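Local coordinates for protein Csm3 (Thermoplasma volcanium, PDB 6AE2) that is a subunit of the type III-A CRISPR-Cas effector complex that probably binds RNA and may act as an endonuclease, at residues E186-E190 with E191-K195. Sequence-based numbering, arbitrary orientation.
Sequences EGDNE and EEMIK
Asn189 caps the start of helix 190-205: its OD1 accepts a hydrogen bond from Glu192 N at 3.3 Å, with an N-H...O angle of 155°. The donor stands well above the amide plane, so the N-H is not aimed at a lone pair of OD1. The first torsion explains the reach, since having CG anti to the backbone N (chi1 -164°) places it beside the carbonyl carbon, bringing the amide to Glu192. There its ND2 lies 3.3 Å from Glu192 CG, and the Asn189 amide and Glu192 carboxylate planes stand 71° apart. Two backbone bonds continue the turn, Met193 N to Asn189 O and Ile194 N to Glu190 O, both 3.0 Å long; the former is the first i to i+4 bond among these residues, following the side-chain cap.

Before the cap, Asp188 CB meets Met193 CE at 3.4 Å, the two side chains crossing at about a right angle. Glu190 and Ile194 run side by side in the same direction, Glu190 CG being 3.7 Å from Ile194 CD1.

Partners outside the turn probably help to hold the two carboxylates. Asp188 OD2 pairs with Arg124 in a salt bridge and accepts from Tyr185 N, while Glu190 OE1 is hydrogen-bonded to Tyr28.

The loop of residues 186-189 joins strand 175-185 to helix 190-205, with Glu190 and Ile194 resting on strand 26-38 and Glu192 and Met193 packed against helix 104-109.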
loop_
_atom_site.group_PDB
_atom_site.type_symbol
_atom_site.label_atom_id
_atom_site.label_comp_id
_atom_site.label_asym_id
_atom_site.label_seq_id
_atom_site.Cartn_x
_atom_site.Cartn_y
_atom_site.Cartn_z
ATOM N N GLU A 186 5.848 36.716 -0.028
ATOM C CA GLU A 186 7.184 37.294 0.039
ATOM C C GLU A 186 7.776 37.069 1.424
ATOM O O GLU A 186 7.130 37.340 2.440
ATOM C CB GLU A 186 7.144 38.785 -0.301
ATOM C CG GLU A 186 6.414 39.096 -1.597
ATOM C CD GLU A 186 6.844 40.409 -2.223
ATOM O OE1 GLU A 186 7.210 40.401 -3.419
ATOM O OE2 GLU A 186 6.809 41.447 -1.529
ATOM N N GLY A 187 9.007 36.564 1.457
ATOM C CA GLY A 187 9.632 36.113 2.680
ATOM C C GLY A 187 9.581 34.615 2.889
ATOM O O GLY A 187 10.200 34.114 3.837
ATOM N N ASP A 188 8.866 33.890 2.035
ATOM C CA ASP A 188 8.750 32.444 2.137
ATOM C C ASP A 188 9.836 31.760 1.315
ATOM O O ASP A 188 10.244 32.248 0.258
ATOM C CB ASP A 188 7.376 31.980 1.656
ATOM C CG ASP A 188 6.308 32.113 2.718
ATOM O OD1 ASP A 188 6.660 32.204 3.913
ATOM O OD2 ASP A 188 5.112 32.124 2.355
ATOM N N ASN A 189 10.300 30.615 1.815
ATOM C CA ASN A 189 11.301 29.808 1.117
ATOM C C ASN A 189 10.557 28.764 0.293
ATOM O O ASN A 189 10.256 27.666 0.763
ATOM C CB ASN A 189 12.273 29.176 2.105
ATOM C CG ASN A 189 13.533 28.660 1.435
ATOM O OD1 ASN A 189 13.517 28.285 0.263
ATOM N ND2 ASN A 189 14.638 28.652 2.175
ATOM N N GLU A 190 10.254 29.121 -0.958
ATOM C CA GLU A 190 9.484 28.240 -1.831
ATOM C C GLU A 190 10.165 26.887 -2.000
ATOM O O GLU A 190 9.514 25.838 -1.938
ATOM C CB GLU A 190 9.277 28.912 -3.189
ATOM C CG GLU A 190 8.572 28.043 -4.216
ATOM C CD GLU A 190 8.881 28.457 -5.642
ATOM O OE1 GLU A 190 8.534 29.594 -6.020
ATOM O OE2 GLU A 190 9.470 27.642 -6.384
ATOM N N GLU A 191 11.484 26.896 -2.209
ATOM C CA GLU A 191 12.202 25.649 -2.452
ATOM C C GLU A 191 12.142 24.729 -1.237
ATOM O O GLU A 191 12.030 23.505 -1.381
ATOM C CB GLU A 191 13.652 25.949 -2.835
ATOM C CG GLU A 191 14.588 24.755 -2.740
ATOM C CD GLU A 191 15.958 25.043 -3.317
ATOM O OE1 GLU A 191 16.962 24.580 -2.735
ATOM O OE2 GLU A 191 16.030 25.735 -4.355
ATOM N N GLU A 192 12.206 25.298 -0.031
ATOM C CA GLU A 192 12.126 24.477 1.174
ATOM C C GLU A 192 10.725 23.909 1.366
ATOM O O GLU A 192 10.569 22.769 1.822
ATOM C CB GLU A 192 12.547 25.294 2.396
ATOM C CG GLU A 192 14.050 25.394 2.594
ATOM C CD GLU A 192 14.705 24.043 2.811
ATOM O OE1 GLU A 192 14.274 23.311 3.727
ATOM O OE2 GLU A 192 15.652 23.715 2.066
ATOM N N MET A 193 9.694 24.685 1.024
ATOM C CA MET A 193 8.323 24.215 1.201
ATOM C C MET A 193 8.000 23.080 0.239
ATOM O O MET A 193 7.404 22.070 0.633
ATOM C CB MET A 193 7.344 25.372 1.014
ATOM C CG MET A 193 7.426 26.432 2.094
ATOM S SD MET A 193 6.087 27.618 1.930
ATOM C CE MET A 193 6.838 28.715 0.741
ATOM N N ILE A 194 8.372 23.233 -1.034
ATOM C CA ILE A 194 8.207 22.142 -1.992
ATOM C C ILE A 194 8.949 20.904 -1.506
ATOM O O ILE A 194 8.413 19.789 -1.522
ATOM C CB ILE A 194 8.686 22.573 -3.389
ATOM C CG1 ILE A 194 7.716 23.584 -4.004
ATOM C CG2 ILE A 194 8.856 21.360 -4.295
ATOM C CD1 ILE A 194 8.360 24.482 -5.038
ATOM N N LYS A 195 10.190 21.090 -1.046
ATOM C CA LYS A 195 10.977 19.962 -0.563
ATOM C C LYS A 195 10.296 19.278 0.616
ATOM O O LYS A 195 10.201 18.045 0.656
ATOM C CB LYS A 195 12.382 20.429 -0.180
ATOM C CG LYS A 195 13.099 19.517 0.799
ATOM C CD LYS A 195 14.547 19.938 0.988
ATOM C CE LYS A 195 15.279 19.003 1.937
ATOM N NZ LYS A 195 16.187 19.753 2.853
#